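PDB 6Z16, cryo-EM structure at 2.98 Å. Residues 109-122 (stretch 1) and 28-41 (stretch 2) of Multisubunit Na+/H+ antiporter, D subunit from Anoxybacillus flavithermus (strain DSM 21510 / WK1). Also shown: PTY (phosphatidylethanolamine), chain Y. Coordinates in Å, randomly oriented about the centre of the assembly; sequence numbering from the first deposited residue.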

# COMPACT_ATOMS: atom_id res chain seq x y z
N TYR D 109 52.26 7.27 1.54
CA TYR D 109 53.48 6.47 1.66
C TYR D 109 53.43 5.51 2.84
O TYR D 109 53.78 4.33 2.71
CB TYR D 109 54.68 7.40 1.78
CG TYR D 109 55.98 6.67 1.98
CD1 TYR D 109 56.60 6.03 0.92
CD2 TYR D 109 56.59 6.62 3.23
CE1 TYR D 109 57.78 5.35 1.11
CE2 TYR D 109 57.76 5.95 3.42
CZ TYR D 109 58.36 5.31 2.36
OH TYR D 109 59.54 4.64 2.55
N TYR D 110 52.99 5.99 4.01
CA TYR D 110 53.01 5.16 5.21
C TYR D 110 51.94 4.09 5.19
O TYR D 110 52.12 3.04 5.81
CB TYR D 110 52.87 6.06 6.44
CG TYR D 110 53.98 7.07 6.53
CD1 TYR D 110 55.23 6.72 7.01
CD2 TYR D 110 53.78 8.38 6.12
CE1 TYR D 110 56.25 7.64 7.08
CE2 TYR D 110 54.79 9.31 6.20
CZ TYR D 110 56.02 8.93 6.67
OH TYR D 110 57.02 9.86 6.74
N SER D 111 50.86 4.32 4.44
CA SER D 111 49.87 3.28 4.21
C SER D 111 50.48 2.12 3.45
O SER D 111 50.29 0.96 3.82
CB SER D 111 48.68 3.86 3.44
OG SER D 111 48.07 4.91 4.15
N PHE D 112 51.24 2.43 2.39
CA PHE D 112 51.86 1.40 1.56
C PHE D 112 52.94 0.65 2.33
O PHE D 112 53.10 -0.57 2.17
CB PHE D 112 52.44 2.06 0.31
CG PHE D 112 51.40 2.65 -0.59
CD1 PHE D 112 50.12 2.13 -0.65
CD2 PHE D 112 51.69 3.78 -1.34
CE1 PHE D 112 49.17 2.69 -1.46
CE2 PHE D 112 50.73 4.36 -2.13
CZ PHE D 112 49.47 3.81 -2.21
N PHE D 113 53.69 1.37 3.18
CA PHE D 113 54.60 0.77 4.15
C PHE D 113 53.89 -0.26 5.02
O PHE D 113 54.34 -1.42 5.14
CB PHE D 113 55.18 1.89 5.02
CG PHE D 113 56.24 1.43 5.98
CD1 PHE D 113 57.56 1.35 5.59
CD2 PHE D 113 55.92 1.09 7.29
CE1 PHE D 113 58.53 0.94 6.47
CE2 PHE D 113 56.88 0.67 8.17
CZ PHE D 113 58.19 0.59 7.76
N GLN D 114 52.78 0.14 5.64
CA GLN D 114 52.08 -0.77 6.53
C GLN D 114 51.44 -1.93 5.79
O GLN D 114 51.37 -3.03 6.33
CB GLN D 114 51.03 -0.01 7.34
CG GLN D 114 51.59 1.01 8.31
CD GLN D 114 52.33 0.38 9.47
OE1 GLN D 114 51.88 -0.61 10.04
NE2 GLN D 114 53.47 0.95 9.82
N PHE D 115 51.01 -1.73 4.53
CA PHE D 115 50.48 -2.86 3.77
C PHE D 115 51.58 -3.85 3.39
O PHE D 115 51.32 -5.06 3.34
CB PHE D 115 49.75 -2.40 2.50
CG PHE D 115 48.36 -1.90 2.75
CD1 PHE D 115 47.38 -2.76 3.20
CD2 PHE D 115 48.00 -0.60 2.44
CE1 PHE D 115 46.10 -2.32 3.42
CE2 PHE D 115 46.72 -0.14 2.65
CZ PHE D 115 45.77 -1.00 3.14
N LEU D 116 52.79 -3.36 3.13
CA LEU D 116 53.91 -4.27 2.88
C LEU D 116 54.24 -5.10 4.11
O LEU D 116 54.50 -6.31 4.00
CB LEU D 116 55.13 -3.48 2.42
CG LEU D 116 56.38 -4.30 2.13
CD1 LEU D 116 56.11 -5.33 1.06
CD2 LEU D 116 57.49 -3.38 1.68
N ILE D 117 54.21 -4.49 5.29
CA ILE D 117 54.53 -5.30 6.47
C ILE D 117 53.36 -6.21 6.83
O ILE D 117 53.58 -7.30 7.39
CB ILE D 117 55.02 -4.44 7.66
CG1 ILE D 117 53.93 -3.54 8.21
CG2 ILE D 117 56.21 -3.60 7.25
CD1 ILE D 117 54.34 -2.81 9.45
N VAL D 118 52.13 -5.84 6.45
CA VAL D 118 50.99 -6.77 6.52
C VAL D 118 51.24 -8.00 5.67
O VAL D 118 51.05 -9.13 6.12
CB VAL D 118 49.69 -6.06 6.09
CG1 VAL D 118 48.59 -7.07 5.80
CG2 VAL D 118 49.19 -5.21 7.17
N GLY D 119 51.68 -7.78 4.43
CA GLY D 119 51.91 -8.88 3.51
C GLY D 119 52.99 -9.84 3.98
O GLY D 119 52.78 -11.06 3.99
N VAL D 120 54.13 -9.30 4.43
CA VAL D 120 55.20 -10.20 4.87
C VAL D 120 54.84 -10.90 6.18
O VAL D 120 55.06 -12.12 6.30
CB VAL D 120 56.57 -9.48 4.95
CG1 VAL D 120 57.02 -9.06 3.58
CG2 VAL D 120 56.52 -8.28 5.81
N ASN D 121 54.23 -10.19 7.14
CA ASN D 121 53.87 -10.82 8.41
C ASN D 121 52.78 -11.86 8.23
O ASN D 121 52.78 -12.87 8.94
CB ASN D 121 53.43 -9.78 9.43
CG ASN D 121 54.58 -9.01 10.01
OD1 ASN D 121 55.62 -9.58 10.32
ND2 ASN D 121 54.40 -7.71 10.19
N GLY D 122 51.87 -11.65 7.28
CA GLY D 122 50.89 -12.68 7.00
C GLY D 122 51.47 -13.86 6.27
O GLY D 122 51.01 -14.99 6.44
C1 PTY Y . 39.59 14.25 9.34
C2 PTY Y . 43.37 19.58 4.40
C3 PTY Y . 42.13 19.97 5.25
O4 PTY Y . 40.28 13.53 10.39
C5 PTY Y . 40.08 16.29 7.98
C6 PTY Y . 40.16 15.65 9.33
O7 PTY Y . 41.57 15.54 9.71
C8 PTY Y . 41.95 16.17 10.83
O10 PTY Y . 41.24 16.89 11.47
C11 PTY Y . 43.38 15.84 11.17
C12 PTY Y . 43.62 15.80 12.66
C13 PTY Y . 44.59 14.72 13.06
C14 PTY Y . 44.14 13.33 12.66
C15 PTY Y . 45.03 12.22 13.18
C16 PTY Y . 44.92 11.98 14.67
C17 PTY Y . 43.65 11.27 15.05
C18 PTY Y . 43.55 9.85 14.51
C19 PTY Y . 44.62 8.92 15.04
C20 PTY Y . 44.34 7.45 14.78
C30 PTY Y . 40.13 12.21 10.43
C31 PTY Y . 41.04 11.60 11.45
O30 PTY Y . 39.37 11.61 9.73
C32 PTY Y . 40.39 10.53 12.32
C33 PTY Y . 40.36 9.16 11.67
C34 PTY Y . 39.36 8.22 12.31
C35 PTY Y . 39.33 6.83 11.71
C36 PTY Y . 38.05 6.07 12.01
C37 PTY Y . 36.80 6.74 11.45
P1 PTY Y . 40.87 18.78 7.29
O11 PTY Y . 41.75 18.77 5.96
O12 PTY Y . 41.52 19.78 8.24
O13 PTY Y . 39.44 19.03 7.00
O14 PTY Y . 41.09 17.33 7.94
N1 PTY Y . 43.38 18.13 4.21
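Stretch 2 28-41: WQRVVSLAATVGLV

Residues 28-41 form a continuous α-helix that packs alongside the helix 109-122 in the same N-to-C direction. The two axes are inclined by 16° and come within 10.6 Å of each other, a wide spacing that leaves room for large side chains between the backbones. Register is set by Tyr-110 and Ser-33, whose CA atoms lie 7.0 Å apart. Because the helices run nearly parallel, the contact follows a single stripe along each: Gln-29, Ser-33, Thr-37 and Leu-40, flanked by Arg-30, meet Tyr-110, Gln-114, Ile-117 and Asn-121 in ascending order, and the pairing climbs both helices together.

At the N-terminal end, Tyr-110 contributes the largest contact area. Its m rotamer (chi1 -60°) carries the ring across the neighbouring helix, where it lies oblique to Gln-29, Arg-30 and Ser-33. Gln-29, with chi1 and chi2 both m, brings its OE1 to 3.9 Å from Tyr-110 CB, while its NE2 is hydrogen-bonded elsewhere in the structure. Arg-30 leaves its helix sideways; chi1 is m, and the remaining torsions are all near 180°, so the chain is extended and passes the phenol. Its NE lies 3.6 Å from Tyr-110 OH, which sits at the edge of the guanidinium, near its plane.

Ser-33 is p (chi1 61°), which turns OG back toward its own preceding turn, 2.7 Å from Gln-29 O and 3.1 Å from Arg-30 O. The small side chain thus stays close to its backbone, with OG 4.0 Å from Tyr-110 CD1. One turn on, Thr-37 is m (chi1 -52°), and its OG1 donates to Ser-33 O at 2.6 Å. With its proton used in this way, the hydroxyl can still accept: Gln-114, folded by m values at chi1 and chi2, directs NE2 to Thr-37 OG1 at 3.5 Å in a weak hydrogen bond, the one hydrogen bond between the two stretches.

Beyond it the contact becomes apolar. Ile-117 is p at chi1 and t at chi2, extending CD1 to 3.8 Å from Leu-40 CD2. Leu-40 adopts the t, p combination common for leucine in helices, and the same CD2 lies 4.2 Å from Asn-121 ND2.

Trp-28 and Val-32, which make no contact with stretch 1, meet the phosphatidylethanolamine: Trp-28 CE3 lies 3.7 Å from PTY C16, with PTY C13 over one face of the indole, and Val-32 CG2 approaches PTY C19 at 3.8 Å.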

# COMPACT_ATOMS: atom_id res chain seq x y z
N TRP D 28 50.81 13.63 11.88
CA TRP D 28 50.02 12.59 12.51
C TRP D 28 50.20 11.24 11.82
O TRP D 28 50.08 10.21 12.48
CB TRP D 28 48.55 13.01 12.54
CG TRP D 28 48.33 14.14 13.47
CD1 TRP D 28 48.23 15.46 13.16
CD2 TRP D 28 48.21 14.06 14.89
NE1 TRP D 28 48.04 16.21 14.30
CE2 TRP D 28 48.03 15.36 15.38
CE3 TRP D 28 48.25 13.00 15.81
CZ2 TRP D 28 47.88 15.64 16.73
CZ3 TRP D 28 48.10 13.28 17.15
CH2 TRP D 28 47.91 14.59 17.60
N GLN D 29 50.51 11.25 10.52
CA GLN D 29 50.96 10.05 9.82
C GLN D 29 52.18 9.45 10.50
O GLN D 29 52.21 8.25 10.82
CB GLN D 29 51.30 10.39 8.36
CG GLN D 29 50.15 10.76 7.45
CD GLN D 29 49.35 9.57 7.00
OE1 GLN D 29 49.91 8.54 6.64
NE2 GLN D 29 48.03 9.70 7.01
N ARG D 30 53.19 10.29 10.77
CA ARG D 30 54.41 9.86 11.43
C ARG D 30 54.14 9.34 12.83
O ARG D 30 54.64 8.28 13.21
CB ARG D 30 55.41 11.01 11.47
CG ARG D 30 55.98 11.35 10.13
CD ARG D 30 56.92 12.52 10.17
NE ARG D 30 57.48 12.78 8.85
CZ ARG D 30 58.25 13.83 8.55
NH1 ARG D 30 58.53 14.73 9.48
NH2 ARG D 30 58.72 13.98 7.33
N VAL D 31 53.31 10.06 13.60
CA VAL D 31 53.06 9.68 14.99
C VAL D 31 52.29 8.36 15.08
O VAL D 31 52.67 7.46 15.85
CB VAL D 31 52.33 10.82 15.72
CG1 VAL D 31 51.84 10.36 17.08
CG2 VAL D 31 53.25 11.99 15.90
N VAL D 32 51.24 8.19 14.26
CA VAL D 32 50.44 6.97 14.32
C VAL D 32 51.22 5.77 13.81
O VAL D 32 51.20 4.70 14.43
CB VAL D 32 49.12 7.18 13.55
CG1 VAL D 32 48.36 5.87 13.40
CG2 VAL D 32 48.24 8.16 14.28
N SER D 33 51.96 5.93 12.70
CA SER D 33 52.76 4.82 12.17
C SER D 33 53.88 4.43 13.12
O SER D 33 54.15 3.23 13.30
CB SER D 33 53.31 5.20 10.80
OG SER D 33 54.15 6.33 10.88
N LEU D 34 54.51 5.41 13.79
CA LEU D 34 55.57 5.12 14.75
C LEU D 34 55.04 4.37 15.96
O LEU D 34 55.62 3.36 16.38
CB LEU D 34 56.24 6.42 15.17
CG LEU D 34 57.39 6.35 16.17
CD1 LEU D 34 58.52 5.52 15.61
CD2 LEU D 34 57.86 7.75 16.51
N ALA D 35 53.92 4.84 16.53
CA ALA D 35 53.34 4.19 17.71
C ALA D 35 52.85 2.79 17.39
O ALA D 35 53.03 1.86 18.19
CB ALA D 35 52.21 5.04 18.26
N ALA D 36 52.27 2.60 16.20
CA ALA D 36 51.79 1.28 15.83
C ALA D 36 52.92 0.32 15.52
O ALA D 36 52.79 -0.88 15.78
CB ALA D 36 50.85 1.39 14.63
N THR D 37 54.04 0.81 14.99
CA THR D 37 55.18 -0.07 14.74
C THR D 37 55.84 -0.50 16.05
O THR D 37 56.26 -1.66 16.19
CB THR D 37 56.18 0.62 13.83
OG1 THR D 37 55.50 1.10 12.67
CG2 THR D 37 57.23 -0.36 13.36
N VAL D 38 55.91 0.41 17.03
CA VAL D 38 56.43 0.05 18.35
C VAL D 38 55.53 -0.98 19.02
O VAL D 38 56.00 -1.96 19.61
CB VAL D 38 56.63 1.31 19.21
CG1 VAL D 38 56.98 0.95 20.64
CG2 VAL D 38 57.72 2.18 18.62
N GLY D 39 54.21 -0.80 18.90
CA GLY D 39 53.28 -1.81 19.40
C GLY D 39 53.38 -3.14 18.67
O GLY D 39 53.18 -4.20 19.27
N LEU D 40 53.72 -3.10 17.38
CA LEU D 40 53.98 -4.32 16.62
C LEU D 40 55.18 -5.08 17.15
O LEU D 40 55.15 -6.31 17.26
CB LEU D 40 54.18 -3.96 15.15
CG LEU D 40 54.48 -5.08 14.16
CD1 LEU D 40 53.32 -6.02 14.09
CD2 LEU D 40 54.78 -4.49 12.79
N VAL D 41 56.26 -4.35 17.48
CA VAL D 41 57.46 -4.98 18.04
C VAL D 41 57.15 -5.62 19.39
O VAL D 41 57.57 -6.75 19.67
CB VAL D 41 58.60 -3.95 18.15
CG1 VAL D 41 59.81 -4.56 18.81
CG2 VAL D 41 58.98 -3.43 16.78